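Local coordinates for lipase-esterase related protein (Clostridium acetobutylicum, PDB 3E0X) that is of unknown physiological function but probably acts as a lipase- or esterase-like hydrolase of the alpha/beta hydrolase fold, at residues G90-A96 / V113-G118. Residues are numbered along the deposited sequence; the frame is centred on the assembly and turned at random.
With OXE (ortho-xylene), chain C.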
loop_
_atom_site.group_PDB
_atom_site.type_symbol
_atom_site.label_atom_id
_atom_site.label_comp_id
_atom_site.label_asym_id
_atom_site.label_seq_id
_atom_site.Cartn_x
_atom_site.Cartn_y
_atom_site.Cartn_z
ATOM N N GLY A 90 -0.058 4.028 -0.915
ATOM C CA GLY A 90 -0.427 2.628 -0.832
ATOM C C GLY A 90 0.791 1.733 -0.920
ATOM O O GLY A 90 1.609 1.886 -1.830
ATOM N N TYR A 91 0.893 0.790 0.013
ATOM C CA TYR A 91 2.015 -0.136 0.040
ATOM C C TYR A 91 1.597 -1.540 -0.359
ATOM O O TYR A 91 0.567 -2.008 0.112
ATOM C CB TYR A 91 2.519 -0.193 1.495
ATOM C CG TYR A 91 3.438 -1.350 1.841
ATOM C CD1 TYR A 91 4.623 -1.585 1.128
ATOM C CD2 TYR A 91 3.121 -2.217 2.886
ATOM C CE1 TYR A 91 5.499 -2.639 1.460
ATOM C CE2 TYR A 91 3.962 -3.305 3.211
ATOM C CZ TYR A 91 5.153 -3.500 2.510
ATOM O OH TYR A 91 5.997 -4.534 2.842
ATOM N N SER A 92 2.409 -2.224 -1.180
ATOM C CA SER A 92 2.129 -3.617 -1.496
ATOM C C SER A 92 0.751 -3.703 -2.192
ATOM O O SER A 92 0.505 -2.950 -3.148
ATOM C CB SER A 92 2.312 -4.458 -0.209
ATOM O OG SER A 92 1.541 -5.650 -0.126
HETATM N N MSE A 93 -0.122 -4.595 -1.740
HETATM C CA MSE A 93 -1.493 -4.636 -2.261
HETATM C C MSE A 93 -2.145 -3.233 -2.243
HETATM O O MSE A 93 -2.940 -2.890 -3.157
HETATM C CB MSE A 93 -2.365 -5.608 -1.451
HETATM C CG MSE A 93 -3.787 -5.755 -2.009
HETATM SE SE MSE A 93 -4.779 -7.063 -0.969
HETATM C CE MSE A 93 -4.803 -6.078 0.710
ATOM N N GLY A 94 -1.807 -2.430 -1.234
ATOM C CA GLY A 94 -2.301 -1.055 -1.112
ATOM C C GLY A 94 -1.923 -0.201 -2.305
ATOM O O GLY A 94 -2.633 0.758 -2.606
ATOM N N GLY A 95 -0.803 -0.520 -2.969
ATOM C CA GLY A 95 -0.400 0.189 -4.196
ATOM C C GLY A 95 -1.462 -0.002 -5.270
ATOM O O GLY A 95 -1.907 0.961 -5.900
ATOM N N ALA A 96 -1.871 -1.255 -5.495
ATOM C CA ALA A 96 -2.932 -1.522 -6.459
ATOM C C ALA A 96 -4.218 -0.833 -6.011
ATOM O O ALA A 96 -4.940 -0.273 -6.824
ATOM C CB ALA A 96 -3.139 -3.022 -6.626
ATOM N N VAL A 113 0.643 7.697 -4.449
ATOM C CA VAL A 113 1.941 7.046 -4.430
ATOM C C VAL A 113 1.745 5.542 -4.257
ATOM O O VAL A 113 1.038 5.092 -3.339
ATOM C CB VAL A 113 2.767 7.546 -3.239
ATOM C CG1 VAL A 113 4.096 6.809 -3.154
ATOM C CG2 VAL A 113 3.006 9.059 -3.347
ATOM N N SER A 114 2.392 4.782 -5.136
ATOM C CA SER A 114 2.418 3.327 -5.017
ATOM C C SER A 114 3.803 2.927 -4.544
ATOM O O SER A 114 4.785 3.075 -5.294
ATOM C CB SER A 114 2.095 2.653 -6.361
ATOM O OG SER A 114 2.277 1.235 -6.288
ATOM N N LEU A 115 3.872 2.440 -3.308
ATOM C CA LEU A 115 5.129 2.104 -2.662
ATOM C C LEU A 115 5.260 0.579 -2.659
ATOM O O LEU A 115 4.431 -0.114 -2.050
ATOM C CB LEU A 115 5.065 2.632 -1.226
ATOM C CG LEU A 115 6.168 2.325 -0.229
ATOM C CD1 LEU A 115 7.494 2.762 -0.798
ATOM C CD2 LEU A 115 5.831 3.032 1.091
ATOM N N SER A 116 6.275 0.062 -3.357
ATOM C CA SER A 116 6.470 -1.387 -3.439
ATOM C C SER A 116 5.149 -2.079 -3.814
ATOM O O SER A 116 4.686 -3.003 -3.126
ATOM C CB SER A 116 7.035 -1.940 -2.126
ATOM O OG SER A 116 8.120 -1.161 -1.658
ATOM N N GLY A 117 4.556 -1.593 -4.908
ATOM C CA GLY A 117 3.272 -2.060 -5.396
ATOM C C GLY A 117 3.266 -2.447 -6.856
ATOM O O GLY A 117 4.249 -2.952 -7.430
ATOM N N GLY A 118 2.118 -2.225 -7.463
ATOM C CA GLY A 118 1.908 -2.633 -8.838
ATOM C C GLY A 118 0.433 -2.534 -9.191
ATOM O O GLY A 118 -0.421 -2.378 -8.307
HETATM C C1 OXE C . 3.725 -8.258 1.833
HETATM C C2 OXE C . 3.446 -7.377 2.989
HETATM C C3 OXE C . 4.054 -7.623 4.218
HETATM C C4 OXE C . 4.937 -8.703 4.324
HETATM C C5 OXE C . 5.201 -9.549 3.241
HETATM C C6 OXE C . 4.610 -9.328 1.985
HETATM C "C1'" OXE C . 3.074 -7.954 0.507
HETATM C "C2'" OXE C . 2.492 -6.232 2.828
#
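Gly90 and Tyr91 pair in parallel with Ser114 and Leu115: Gly90 N donates to Val113 O, Leu115 N to Gly90 O (2.8 Å), and Ser92 N continues the run to Leu115 O (3.0 Å). Ser92 N also makes a weak hydrogen bond to Ser116 O, and the same oxygen takes a CA-H...O contact from Ser92 CA (3.1 Å). Tyr91 and Leu115 share one face of the sheet. With CG anti to the backbone N (chi1 165°), the Tyr91 ring turns one edge to Leu115 O (3.5 Å from CD1) and to Ser116 CB (4.0 Å from CE1), while Ser92 CB sits over the centre of one ring face. Tyr91 OH is hydrogen-bonded to His227 O. Ser92, at phi 61° and psi -131°, has the strained backbone of a tight strand-to-helix turn; its CB faces the ortho-xylene, and OG is hydrogen-bonded to Ser25 N. At the start of helix 93-102 the absence of side chains on Gly95 and Gly117 lets the backbones come close: Gly95 CA rests 3.6 Å from Ser114 OG, and Ala96 CB touches Gly118 O at 3.3 Å. The contact joins both strands of a beta-alpha-beta crossover, 86-91 and 109-115, to the first turn of its helix. The sequence Gly90-Tyr91-Ser92-Met93-Gly94 (residue 93 as selenomethionine) matches the GxSxG nucleophile elbow of alpha/beta hydrolases, consistent with Ser92 as nucleophile beside the occupied ligand pocket.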